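Local coordinates for gram-negative insecticidal protein (Chromobacterium piscinae, PDB 6FBM), which is an insecticidal toxin that probably forms pores in target membranes through its MACPF region and also carries a beta-tripod region, at residues A484-Y489 with S495-R500; R454-K459 with K465-W470; G414-G419 with C445-T450; V387-V392 with G419-L424; K316-D321 with A506-S511. All coordinates share one frame; numbering follows the deposited sequence.

Interaction 1 of 5, residues A484-Y489 with S495-R500; sequences AGVPNY and SGDIER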
# COMPACT_ATOMS: atom_id res chain seq x y z
N ALA A 484 36.11 -65.96 25.23
CA ALA A 484 34.77 -66.43 24.94
C ALA A 484 34.69 -67.87 25.40
O ALA A 484 35.60 -68.64 25.11
CB ALA A 484 34.52 -66.35 23.45
N GLY A 485 33.64 -68.23 26.11
CA GLY A 485 33.38 -69.60 26.49
C GLY A 485 32.84 -70.47 25.35
O GLY A 485 31.93 -70.08 24.61
N VAL A 486 33.42 -71.65 25.22
CA VAL A 486 32.89 -72.72 24.37
C VAL A 486 32.40 -73.80 25.33
O VAL A 486 33.13 -74.18 26.24
CB VAL A 486 34.01 -73.29 23.46
CG1 VAL A 486 33.47 -74.34 22.54
CG2 VAL A 486 34.64 -72.18 22.62
N PRO A 487 31.17 -74.33 25.14
CA PRO A 487 30.60 -75.27 26.15
C PRO A 487 31.11 -76.73 26.09
O PRO A 487 30.37 -77.67 26.34
CB PRO A 487 29.09 -75.19 25.87
CG PRO A 487 29.03 -74.94 24.41
CD PRO A 487 30.22 -74.08 24.03
N ASN A 488 32.40 -76.92 25.80
CA ASN A 488 33.02 -78.22 25.63
C ASN A 488 34.54 -78.08 25.68
O ASN A 488 35.07 -76.96 25.69
CB ASN A 488 32.59 -78.84 24.30
CG ASN A 488 33.03 -78.01 23.09
OD1 ASN A 488 34.22 -77.68 22.94
ND2 ASN A 488 32.06 -77.64 22.24
N TYR A 489 35.24 -79.21 25.65
CA TYR A 489 36.69 -79.25 25.77
C TYR A 489 37.40 -79.46 24.44
O TYR A 489 38.53 -79.93 24.43
CB TYR A 489 37.12 -80.35 26.75
CG TYR A 489 36.54 -80.24 28.14
CD1 TYR A 489 36.64 -79.06 28.86
CD2 TYR A 489 35.92 -81.33 28.76
CE1 TYR A 489 36.11 -78.95 30.16
CE2 TYR A 489 35.39 -81.23 30.05
CZ TYR A 489 35.50 -80.03 30.74
OH TYR A 489 34.99 -79.91 32.01
N SER A 495 34.61 -75.57 13.71
CA SER A 495 33.81 -74.54 13.05
C SER A 495 32.36 -74.46 13.56
O SER A 495 31.71 -73.43 13.36
CB SER A 495 33.85 -74.70 11.53
OG SER A 495 33.42 -75.99 11.17
N GLY A 496 31.86 -75.53 14.18
CA GLY A 496 30.57 -75.48 14.87
C GLY A 496 30.60 -74.61 16.11
O GLY A 496 29.66 -73.85 16.36
N ASP A 497 31.68 -74.72 16.89
CA ASP A 497 31.90 -73.85 18.06
C ASP A 497 32.06 -72.38 17.65
O ASP A 497 31.55 -71.51 18.34
CB ASP A 497 33.13 -74.29 18.86
CG ASP A 497 33.01 -75.68 19.41
OD1 ASP A 497 32.00 -75.98 20.06
OD2 ASP A 497 33.96 -76.48 19.21
N ILE A 498 32.76 -72.13 16.54
CA ILE A 498 32.91 -70.77 15.95
C ILE A 498 31.58 -70.22 15.40
O ILE A 498 31.28 -69.04 15.57
CB ILE A 498 34.00 -70.75 14.85
CG1 ILE A 498 35.38 -71.00 15.48
CG2 ILE A 498 34.02 -69.42 14.11
CD1 ILE A 498 36.41 -71.57 14.51
N GLU A 499 30.79 -71.09 14.78
CA GLU A 499 29.45 -70.72 14.29
C GLU A 499 28.50 -70.29 15.40
O GLU A 499 27.72 -69.35 15.22
CB GLU A 499 28.79 -71.87 13.51
CG GLU A 499 28.77 -71.67 12.01
CD GLU A 499 27.94 -70.46 11.61
OE1 GLU A 499 26.74 -70.39 11.97
OE2 GLU A 499 28.51 -69.58 10.94
N ARG A 500 28.57 -70.99 16.53
CA ARG A 500 27.74 -70.69 17.68
C ARG A 500 27.90 -69.23 18.14
O ARG A 500 26.94 -68.61 18.60
CB ARG A 500 28.04 -71.67 18.82
CG ARG A 500 27.39 -71.38 20.17
CD ARG A 500 25.86 -71.34 20.11
NE ARG A 500 25.27 -72.68 20.23
CZ ARG A 500 25.22 -73.39 21.37
NH1 ARG A 500 25.70 -72.91 22.51
NH2 ARG A 500 24.68 -74.60 21.36

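Interaction 2 of 5, residues R454-K459 with K465-W470; sequences RVWWDK and KDVSLW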
# COMPACT_ATOMS: atom_id res chain seq x y z
N ARG A 454 44.01 -70.87 24.44
CA ARG A 454 43.09 -71.21 25.52
C ARG A 454 43.59 -70.64 26.84
O ARG A 454 44.77 -70.74 27.17
CB ARG A 454 42.97 -72.73 25.65
CG ARG A 454 41.90 -73.21 26.63
CD ARG A 454 41.86 -74.72 26.66
NE ARG A 454 43.08 -75.25 27.25
CZ ARG A 454 43.35 -75.29 28.55
NH1 ARG A 454 42.47 -74.84 29.44
NH2 ARG A 454 44.51 -75.80 28.97
N VAL A 455 42.68 -70.01 27.58
CA VAL A 455 43.02 -69.45 28.88
C VAL A 455 42.85 -70.49 29.96
O VAL A 455 43.69 -70.59 30.85
CB VAL A 455 42.13 -68.25 29.20
CG1 VAL A 455 42.46 -67.68 30.59
CG2 VAL A 455 42.28 -67.17 28.12
N TRP A 456 41.74 -71.26 29.89
CA TRP A 456 41.27 -72.09 31.00
C TRP A 456 40.09 -72.96 30.56
O TRP A 456 39.44 -72.68 29.57
CB TRP A 456 40.84 -71.18 32.14
CG TRP A 456 40.34 -71.81 33.39
CD1 TRP A 456 41.07 -72.19 34.45
CD2 TRP A 456 38.97 -72.08 33.74
NE1 TRP A 456 40.28 -72.68 35.45
CE2 TRP A 456 38.97 -72.62 35.04
CE3 TRP A 456 37.75 -71.89 33.09
CZ2 TRP A 456 37.81 -73.00 35.70
CZ3 TRP A 456 36.58 -72.27 33.77
CH2 TRP A 456 36.62 -72.81 35.05
N TRP A 457 39.89 -74.06 31.28
CA TRP A 457 38.68 -74.88 31.21
C TRP A 457 38.40 -75.42 32.60
O TRP A 457 39.26 -75.37 33.48
CB TRP A 457 38.75 -76.05 30.20
CG TRP A 457 40.06 -76.81 30.14
CD1 TRP A 457 40.95 -77.04 31.16
CD2 TRP A 457 40.60 -77.48 28.98
NE1 TRP A 457 42.02 -77.77 30.70
CE2 TRP A 457 41.84 -78.05 29.38
CE3 TRP A 457 40.17 -77.64 27.66
CZ2 TRP A 457 42.64 -78.78 28.49
CZ3 TRP A 457 40.97 -78.35 26.78
CH2 TRP A 457 42.20 -78.90 27.20
N ASP A 458 37.19 -75.94 32.80
CA ASP A 458 36.74 -76.32 34.13
C ASP A 458 37.07 -77.75 34.51
O ASP A 458 36.70 -78.18 35.59
CB ASP A 458 35.23 -76.08 34.27
CG ASP A 458 34.39 -77.17 33.60
OD1 ASP A 458 34.60 -77.42 32.41
OD2 ASP A 458 33.51 -77.73 34.26
N LYS A 459 37.75 -78.51 33.64
CA LYS A 459 37.91 -79.95 33.90
C LYS A 459 38.66 -80.20 35.22
O LYS A 459 39.62 -79.51 35.54
CB LYS A 459 38.45 -80.70 32.70
CG LYS A 459 39.90 -80.47 32.36
CD LYS A 459 40.10 -80.37 30.83
CE LYS A 459 39.68 -81.56 30.01
NZ LYS A 459 40.46 -81.60 28.70
N LYS A 465 27.99 -79.58 33.04
CA LYS A 465 28.31 -78.75 31.89
C LYS A 465 29.79 -78.47 31.88
O LYS A 465 30.45 -78.51 32.93
CB LYS A 465 27.53 -77.44 31.90
CG LYS A 465 26.02 -77.58 32.10
CD LYS A 465 25.33 -76.27 32.02
CE LYS A 465 24.19 -76.12 33.05
NZ LYS A 465 23.19 -75.18 32.46
N ASP A 466 30.30 -78.19 30.70
CA ASP A 466 31.71 -77.93 30.49
C ASP A 466 31.90 -76.54 29.87
O ASP A 466 31.00 -76.00 29.23
CB ASP A 466 32.29 -78.99 29.56
CG ASP A 466 32.18 -80.41 30.11
OD1 ASP A 466 32.02 -80.59 31.36
OD2 ASP A 466 32.31 -81.32 29.27
N VAL A 467 33.09 -75.98 30.08
CA VAL A 467 33.47 -74.71 29.44
C VAL A 467 34.96 -74.61 29.26
O VAL A 467 35.72 -75.11 30.08
CB VAL A 467 32.97 -73.49 30.25
CG1 VAL A 467 33.75 -73.30 31.54
CG2 VAL A 467 32.97 -72.23 29.40
N SER A 468 35.35 -73.96 28.17
CA SER A 468 36.73 -73.57 27.90
C SER A 468 36.73 -72.11 27.43
O SER A 468 35.92 -71.73 26.59
CB SER A 468 37.35 -74.46 26.82
OG SER A 468 37.19 -75.84 27.12
N LEU A 469 37.66 -71.32 27.96
CA LEU A 469 37.80 -69.92 27.61
C LEU A 469 38.90 -69.76 26.57
O LEU A 469 40.04 -70.12 26.80
CB LEU A 469 38.12 -69.09 28.86
CG LEU A 469 37.23 -69.33 30.06
CD1 LEU A 469 37.64 -68.38 31.16
CD2 LEU A 469 35.75 -69.19 29.74
N TRP A 470 38.52 -69.19 25.43
CA TRP A 470 39.38 -69.05 24.28
C TRP A 470 39.47 -67.58 23.87
O TRP A 470 38.52 -66.82 24.07
CB TRP A 470 38.80 -69.87 23.11
CG TRP A 470 38.91 -71.35 23.30
CD1 TRP A 470 37.95 -72.20 23.82
CD2 TRP A 470 40.03 -72.18 22.97
NE1 TRP A 470 38.42 -73.49 23.83
CE2 TRP A 470 39.69 -73.50 23.31
CE3 TRP A 470 41.29 -71.93 22.43
CZ2 TRP A 470 40.58 -74.57 23.13
CZ3 TRP A 470 42.17 -73.00 22.22
CH2 TRP A 470 41.81 -74.31 22.58

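Interaction 3 of 5, residues G414-G419 with C445-T450; sequences GYRALG and CADVQT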
# COMPACT_ATOMS: atom_id res chain seq x y z
N GLY A 414 21.50 -55.78 16.59
CA GLY A 414 22.52 -55.14 15.77
C GLY A 414 23.90 -55.01 16.39
O GLY A 414 24.83 -54.60 15.70
N TYR A 415 24.05 -55.34 17.68
CA TYR A 415 25.34 -55.22 18.37
C TYR A 415 25.96 -56.59 18.71
O TYR A 415 25.34 -57.63 18.53
CB TYR A 415 25.17 -54.38 19.62
CG TYR A 415 24.70 -52.99 19.35
CD1 TYR A 415 23.39 -52.73 18.97
CD2 TYR A 415 25.58 -51.89 19.50
CE1 TYR A 415 22.95 -51.44 18.72
CE2 TYR A 415 25.14 -50.58 19.25
CZ TYR A 415 23.84 -50.37 18.86
OH TYR A 415 23.43 -49.10 18.63
N ARG A 416 27.20 -56.57 19.17
CA ARG A 416 27.95 -57.79 19.49
C ARG A 416 28.76 -57.59 20.74
O ARG A 416 29.24 -56.49 21.00
CB ARG A 416 28.96 -58.10 18.38
CG ARG A 416 28.38 -58.27 17.00
CD ARG A 416 27.72 -59.62 16.86
NE ARG A 416 27.22 -59.74 15.50
CZ ARG A 416 26.08 -59.23 15.05
NH1 ARG A 416 25.24 -58.60 15.84
NH2 ARG A 416 25.79 -59.38 13.76
N ALA A 417 28.94 -58.66 21.51
CA ALA A 417 29.83 -58.64 22.66
C ALA A 417 31.22 -59.11 22.24
O ALA A 417 31.37 -59.92 21.34
CB ALA A 417 29.27 -59.50 23.77
N LEU A 418 32.24 -58.54 22.87
CA LEU A 418 33.63 -58.83 22.53
C LEU A 418 34.32 -59.79 23.50
O LEU A 418 35.34 -60.39 23.15
CB LEU A 418 34.43 -57.54 22.46
CG LEU A 418 33.87 -56.44 21.55
CD1 LEU A 418 34.92 -55.35 21.36
CD2 LEU A 418 33.44 -57.00 20.19
N GLY A 419 33.73 -59.97 24.69
CA GLY A 419 34.27 -60.91 25.65
C GLY A 419 33.30 -61.30 26.73
O GLY A 419 32.44 -60.51 27.12
N CYS A 445 32.52 -54.43 13.89
CA CYS A 445 33.03 -55.72 14.31
C CYS A 445 33.09 -56.69 13.16
O CYS A 445 32.41 -56.52 12.14
CB CYS A 445 32.14 -56.31 15.39
SG CYS A 445 31.90 -55.24 16.81
N ALA A 446 33.94 -57.71 13.35
CA ALA A 446 34.06 -58.86 12.46
C ALA A 446 33.67 -60.11 13.24
O ALA A 446 34.10 -60.27 14.39
CB ALA A 446 35.48 -58.98 11.96
N ASP A 447 32.88 -60.99 12.63
CA ASP A 447 32.54 -62.29 13.22
C ASP A 447 33.80 -63.03 13.63
O ASP A 447 34.85 -62.89 12.99
CB ASP A 447 31.77 -63.17 12.22
CG ASP A 447 30.40 -62.61 11.87
OD1 ASP A 447 29.82 -61.83 12.68
OD2 ASP A 447 29.90 -62.99 10.79
N VAL A 448 33.71 -63.82 14.71
CA VAL A 448 34.89 -64.56 15.17
C VAL A 448 35.27 -65.60 14.11
O VAL A 448 34.41 -66.27 13.56
CB VAL A 448 34.70 -65.19 16.55
CG1 VAL A 448 35.91 -66.00 16.96
CG2 VAL A 448 34.45 -64.11 17.59
N GLN A 449 36.57 -65.67 13.81
CA GLN A 449 37.13 -66.61 12.84
C GLN A 449 37.94 -67.71 13.53
O GLN A 449 37.69 -68.90 13.30
CB GLN A 449 37.97 -65.86 11.82
CG GLN A 449 37.12 -65.00 10.90
CD GLN A 449 37.87 -64.49 9.70
OE1 GLN A 449 39.02 -64.03 9.80
NE2 GLN A 449 37.23 -64.59 8.53
N THR A 450 38.87 -67.30 14.38
CA THR A 450 39.68 -68.23 15.15
C THR A 450 39.36 -68.15 16.63
O THR A 450 38.82 -67.16 17.13
CB THR A 450 41.16 -67.89 14.99
OG1 THR A 450 41.37 -66.54 15.42
CG2 THR A 450 41.58 -68.04 13.54
O HOH W 1 29.21 -62.22 15.33

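Interaction 4 of 5, residues V387-V392 with G419-L424; sequences VGWQRV and GDVMML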
# COMPACT_ATOMS: atom_id res chain seq x y z
N VAL A 387 21.46 -55.96 26.67
CA VAL A 387 20.07 -56.09 27.17
C VAL A 387 19.98 -57.04 28.34
O VAL A 387 19.02 -57.04 29.09
CB VAL A 387 19.06 -56.46 26.09
CG1 VAL A 387 19.10 -55.39 24.99
CG2 VAL A 387 19.24 -57.87 25.55
N GLY A 388 20.98 -57.89 28.49
CA GLY A 388 21.04 -58.80 29.62
C GLY A 388 22.22 -59.73 29.54
O GLY A 388 23.11 -59.56 28.71
N TRP A 389 22.20 -60.73 30.42
CA TRP A 389 23.26 -61.69 30.49
C TRP A 389 22.73 -63.12 30.57
O TRP A 389 21.79 -63.38 31.32
CB TRP A 389 24.12 -61.39 31.70
CG TRP A 389 24.79 -60.07 31.69
CD1 TRP A 389 24.27 -58.89 32.10
CD2 TRP A 389 26.13 -59.78 31.27
NE1 TRP A 389 25.19 -57.89 31.97
CE2 TRP A 389 26.34 -58.40 31.46
CE3 TRP A 389 27.16 -60.56 30.73
CZ2 TRP A 389 27.53 -57.79 31.14
CZ3 TRP A 389 28.37 -59.94 30.42
CH2 TRP A 389 28.55 -58.57 30.64
N GLN A 390 23.34 -64.02 29.81
CA GLN A 390 23.05 -65.44 29.89
C GLN A 390 24.29 -66.27 30.20
O GLN A 390 25.42 -65.82 30.01
CB GLN A 390 22.43 -65.91 28.57
CG GLN A 390 23.37 -66.20 27.41
CD GLN A 390 22.67 -66.34 26.09
OE1 GLN A 390 21.46 -66.63 26.06
NE2 GLN A 390 23.41 -66.12 24.99
N ARG A 391 24.05 -67.49 30.67
CA ARG A 391 25.10 -68.37 31.10
C ARG A 391 25.60 -69.25 29.98
O ARG A 391 24.85 -69.98 29.38
CB ARG A 391 24.65 -69.25 32.24
CG ARG A 391 24.50 -68.52 33.55
CD ARG A 391 24.72 -69.46 34.74
NE ARG A 391 23.74 -69.24 35.79
CZ ARG A 391 22.48 -69.67 35.76
NH1 ARG A 391 22.01 -70.34 34.72
NH2 ARG A 391 21.67 -69.40 36.77
N VAL A 392 26.90 -69.18 29.74
CA VAL A 392 27.55 -70.12 28.87
C VAL A 392 27.74 -71.42 29.68
O VAL A 392 27.67 -72.51 29.11
CB VAL A 392 28.91 -69.57 28.37
CG1 VAL A 392 29.60 -70.56 27.45
CG2 VAL A 392 28.70 -68.29 27.61
N GLY A 419 33.73 -59.97 24.69
CA GLY A 419 34.27 -60.91 25.65
C GLY A 419 33.30 -61.30 26.73
O GLY A 419 32.44 -60.51 27.12
N ASP A 420 33.47 -62.52 27.24
CA ASP A 420 32.64 -63.00 28.34
C ASP A 420 33.19 -62.54 29.68
O ASP A 420 34.29 -62.02 29.76
CB ASP A 420 32.51 -64.52 28.29
CG ASP A 420 31.74 -64.99 27.08
OD1 ASP A 420 30.92 -64.23 26.53
OD2 ASP A 420 31.95 -66.14 26.65
N VAL A 421 32.39 -62.77 30.70
CA VAL A 421 32.69 -62.39 32.06
C VAL A 421 32.48 -63.59 32.96
O VAL A 421 31.40 -64.20 32.95
CB VAL A 421 31.73 -61.29 32.52
CG1 VAL A 421 31.93 -60.97 33.98
CG2 VAL A 421 31.90 -60.05 31.64
N MET A 422 33.50 -63.95 33.71
CA MET A 422 33.40 -65.02 34.69
C MET A 422 32.97 -64.42 36.00
O MET A 422 33.40 -63.33 36.35
CB MET A 422 34.75 -65.70 34.90
CG MET A 422 35.32 -66.34 33.67
SD MET A 422 34.31 -67.61 32.94
CE MET A 422 34.19 -68.80 34.25
N MET A 423 32.14 -65.17 36.71
CA MET A 423 31.72 -64.87 38.06
C MET A 423 32.15 -66.07 38.90
O MET A 423 31.62 -67.16 38.72
CB MET A 423 30.21 -64.65 38.14
CG MET A 423 29.70 -63.45 37.34
SD MET A 423 30.32 -61.85 37.89
CE MET A 423 29.39 -61.60 39.40
N LEU A 424 33.11 -65.84 39.79
CA LEU A 424 33.85 -66.91 40.44
C LEU A 424 33.76 -66.79 41.97
O LEU A 424 34.01 -65.72 42.53
CB LEU A 424 35.31 -66.88 40.01
CG LEU A 424 35.59 -66.97 38.50
CD1 LEU A 424 37.05 -66.66 38.19
CD2 LEU A 424 35.24 -68.32 37.91

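Interaction 5 of 5, residues K316-D321 with A506-S511; sequences KVLLMD and ACVKTS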
# COMPACT_ATOMS: atom_id res chain seq x y z
N LYS A 316 37.43 -44.02 12.14
CA LYS A 316 37.94 -44.35 13.44
C LYS A 316 37.04 -43.69 14.49
O LYS A 316 37.27 -42.54 14.87
CB LYS A 316 39.39 -43.87 13.59
CG LYS A 316 40.38 -44.34 12.51
CD LYS A 316 41.04 -45.63 12.90
CE LYS A 316 41.76 -46.34 11.76
NZ LYS A 316 43.20 -45.93 11.68
N VAL A 317 36.03 -44.42 14.95
CA VAL A 317 35.00 -43.84 15.84
C VAL A 317 35.01 -44.32 17.26
O VAL A 317 34.26 -43.80 18.09
CB VAL A 317 33.59 -44.04 15.26
CG1 VAL A 317 33.45 -43.24 13.98
CG2 VAL A 317 33.26 -45.53 15.04
N LEU A 318 35.88 -45.29 17.56
CA LEU A 318 36.07 -45.74 18.93
C LEU A 318 37.42 -45.28 19.39
O LEU A 318 38.44 -45.58 18.78
CB LEU A 318 35.95 -47.25 19.00
CG LEU A 318 34.55 -47.82 18.75
CD1 LEU A 318 34.56 -49.35 18.74
CD2 LEU A 318 33.56 -47.31 19.79
N LEU A 319 37.41 -44.53 20.48
CA LEU A 319 38.61 -44.08 21.13
C LEU A 319 39.00 -45.17 22.11
O LEU A 319 38.28 -45.43 23.07
CB LEU A 319 38.31 -42.77 21.84
CG LEU A 319 39.41 -41.98 22.52
CD1 LEU A 319 40.54 -41.63 21.57
CD2 LEU A 319 38.80 -40.74 23.15
N MET A 320 40.16 -45.79 21.87
CA MET A 320 40.68 -46.86 22.72
C MET A 320 41.71 -46.38 23.75
O MET A 320 42.58 -45.54 23.48
CB MET A 320 41.34 -47.93 21.86
CG MET A 320 41.65 -49.20 22.59
SD MET A 320 42.16 -50.51 21.47
CE MET A 320 43.71 -49.87 20.82
N ASP A 321 41.60 -46.95 24.94
CA ASP A 321 42.65 -46.91 25.94
C ASP A 321 43.04 -48.38 26.15
O ASP A 321 42.27 -49.15 26.74
CB ASP A 321 42.13 -46.24 27.20
CG ASP A 321 43.12 -46.28 28.34
OD1 ASP A 321 44.18 -46.90 28.18
OD2 ASP A 321 42.82 -45.73 29.40
N ALA A 506 31.78 -61.13 18.81
CA ALA A 506 32.58 -60.69 17.68
C ALA A 506 33.91 -60.12 18.14
O ALA A 506 34.19 -60.06 19.34
CB ALA A 506 31.81 -59.69 16.86
N CYS A 507 34.74 -59.75 17.17
CA CYS A 507 35.97 -59.01 17.41
C CYS A 507 35.87 -57.64 16.75
O CYS A 507 35.24 -57.49 15.71
CB CYS A 507 37.17 -59.75 16.83
SG CYS A 507 37.34 -61.41 17.44
N VAL A 508 36.55 -56.66 17.34
CA VAL A 508 36.44 -55.29 16.92
C VAL A 508 37.54 -54.96 15.93
O VAL A 508 38.72 -55.21 16.20
CB VAL A 508 36.42 -54.31 18.12
CG1 VAL A 508 37.71 -54.32 18.97
CG2 VAL A 508 36.06 -52.90 17.65
N LYS A 509 37.13 -54.41 14.77
CA LYS A 509 38.01 -54.05 13.66
C LYS A 509 39.06 -52.99 14.01
O LYS A 509 38.76 -52.01 14.72
CB LYS A 509 37.21 -53.50 12.48
CG LYS A 509 36.31 -54.49 11.76
CD LYS A 509 35.42 -53.74 10.76
CE LYS A 509 34.97 -54.57 9.59
NZ LYS A 509 34.09 -53.70 8.75
N THR A 510 40.27 -53.18 13.47
CA THR A 510 41.34 -52.19 13.58
C THR A 510 40.94 -50.86 12.92
O THR A 510 41.28 -49.78 13.43
CB THR A 510 42.66 -52.72 12.97
OG1 THR A 510 43.05 -53.92 13.65
CG2 THR A 510 43.81 -51.69 13.08
N SER A 511 40.19 -50.94 11.81
CA SER A 511 39.76 -49.73 11.10
C SER A 511 38.80 -48.83 11.89
O SER A 511 38.70 -47.65 11.58
CB SER A 511 39.16 -50.08 9.73
OG SER A 511 38.13 -51.03 9.82

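Interaction 1 of 5, residues A484-Y489 with S495-R500
Asn488 and Asp497 join the loop after strand 484-486 to the start of helix 495-500 through an amide-carboxylate hydrogen bond, closing a short strand-loop-helix unit on the edge of a three-stranded antiparallel sheet, in what is probably the beta-tripod part of the toxin. The two side chains approach from opposite directions. Asn488 has its CG between the backbone N and the carbonyl carbon (chi1 62°), which brings ND2 forward to face the helix. Asp497 is held at several points: its OD2 takes a hydrogen bond from Asn490 ND2, and its backbone N bonds to Asn494 OD1, so two residues of the connecting loop also bond to Asp497. Val486 comes in at about a right angle to Asp497 and lays CG1 against the carboxylate, 3.3 Å from OD1. Further out, the Pro487 ring meets the exposed Arg500 loosely, with CG 4.3 Å from NH1. Val486 also packs on Trp470 and Leu451 of the two other strands. The central bond runs 2.7 Å from Asn488 ND2 to Asp497 OD1 and lies almost in the amide plane, while it meets OD1 on the syn side, 29° out of the carboxylate plane.

Interaction 2 of 5, residues R454-K459 with K465-W470
Arg454 crosses the face of Trp470 at a slant, and its chain can be traced outward from the backbone. CB sits over one face of the indole, 3.6 Å from the centroid of the six-membered ring. CG is 3.6 Å from Leu469 O, and CD passes 3.8 Å from Trp470 CZ2. A bend at chi3 (67°) then turns the guanidinium away from Trp470, its plane 76° from that ring. Here it settles over Trp457, whose CE2 lies beneath the centre of the group; NH2 ends in a salt bridge to Glu339. Lys459 CD covers the opposite face of Trp457, and Ser468 OG, bonded to Asn488 O, sits at the edge of the same ring. On the other face of the sheet, Trp456 and Leu469 run side by side, while Trp456 CZ3 touches Val467 CG1. The backbones meet through Val455 N to Leu469 O and Leu469 N to Trp456 O, both 2.8 Å, so Leu469 uses its O for Val455 and its N for Trp456. Near the turn, Asp458 N binds Val467 O, and Asp458 OD1 receives Val467 N at 3.1 Å from above the carboxylate plane; Tyr489 OH bonds to OD1 as well. This is an antiparallel beta hairpin, 450-457 with 468-473; Val455 and Trp456, both facing Leu469, are consistent with a classic beta bulge.

Interaction 3 of 5, residues G414-G419 with C445-T450
Arg416 and Cys445 send their CB atoms toward each other from two different small sheets, and Leu418 and Asp447 complete the meeting on the two flanks. The thiol of Cys445 stands anti to its own carbonyl carbon (chi1 -55°), a setting that carries SG across to the facing chain. There it touches Leu418 CD2 at 4.1 Å and comes within 4.4 Å of Arg416 CB. This apolar side is shared with Val440, which both Leu418 and Cys445 also contact. The polar side is made by Arg416. A bend at chi2 (-77°) turns the guanidinium back to its own strand, where NH1 donates to Tyr415 O at 2.9 Å, from well above that carbonyl's plane but within the plane of the guanidinium. Asp447 OD1 lies at the guanidinium edge, 4.4 Å from NE, too far for a salt bridge. A water spans the interval instead: it donates to Asp447 OD1 at 2.7 Å and accepts a weak bond from Arg416 NE at 3.2 Å. The link between the charges is thus probably a weak, water-mediated one. Strand 506-508 lies against both segments, with Ala506 bonded to Ala417 and Cys507 to Ala446. The contact sets strand 415-416 of one small antiparallel sheet against strand 445-447, which pairs with 506-508 in another, probably within the beta-tripod region.

Interaction 4 of 5, residues V387-V392 with G419-L424
Trp389 and Val421 make the close part of this contact. The six-membered end of the indole reaches the valine, with CZ3 3.7 Å and CH2 3.8 Å from Val421 CG2, and the two side chains cross at about a right angle. Val421 presents CG2 because its CG1 stands anti to the backbone N (chi1 174°), leaving CG2 to touch that end of the ring. Tyr437 meets the Trp389 ring edge-to-face, so the indole has a further partner beside the valine. The second touch is looser: Val392 CG2 comes only to 4.0 Å from Asp420 OD2. That oxygen is engaged by Arg408 NH2 in a salt bridge and by Gly485 N in a hydrogen bond, so the valine methyl merely flanks a carboxylate that is already occupied. Between these two points the first chain opens to solvent, with Gln390 and Arg391 both exposed. The backbones stay well apart, 9.6 Å between Trp389 CA and Val421 CA, because strand 403-410 runs between them. Strands 388-391 and 421-426 both pair with 403-410 in one curled antiparallel sheet, and their side chains meet past that central strand, here near the corner at Val392.

Interaction 5 of 5, residues K316-D321 with A506-S511
The backbones of Lys316-Asp321 and Ala506-Ser511 approach most closely at Lys316 and Ser511, whose CA atoms are 6.1 Å apart, and they do not pair as strands. Segment 316-321 becomes strand 318-321, whereas 506-511 leaves strand 506-508 and winds through Lys509 to Ser511. Just beyond, the second chain does pair with the first: Leu318 bonds to Ala512 and Ala514, placing strand 513-515 parallel to 318-321. This is the edge of a four-stranded mixed sheet, in which 318-321 lies between 373-376 and 513-515. Segment 506-511 thus delivers the chain to that edge from the neighbouring two-stranded sheet. Among the side chains, Leu318 and Val508 point toward each other and touch through Leu318 CD1 and Val508 CG2 at 4.0 Å. With Val508 CG1 between N and the carbonyl carbon (chi1 63°), CG2 is the branch left to meet Leu318. Ile513 packs on both residues, Phe374 touches Val508 as well, and the pair is buried. Lys316 lies on the outer side. A bend at chi2 (-90°) lays its methylenes along the loop carbonyls: CD is 3.4 Å and CE 3.3 Å from Ser511 O. A second bend, at chi4, sets NZ 4.8 Å from Ser511 O, while Thr510 OG1 bonds to Gly476 O.

Interactions 1 and 2 serve one three-stranded sheet: the hairpin of interaction 2 passes strand 468-473 to strand 484-486 of interaction 1. Interaction 2 is the largest, and the only one with backbone bonds between its segments. Met422 of interaction 4 packs on Leu469 of interaction 2. Interactions 3 and 5 share the two-stranded sheet 445-447 with 506-508. All five are only partly buried. A fully buried apolar pair belongs to interaction 5, beside an outer lysine; in interaction 4 the tryptophan is partly exposed. Interaction 3 has a water-bridged charge pair at its rim, and interaction 1 joins a buried aspartate to an amide, with an exposed proline and arginine outside. Interaction 5 lies nearest the chain's centre.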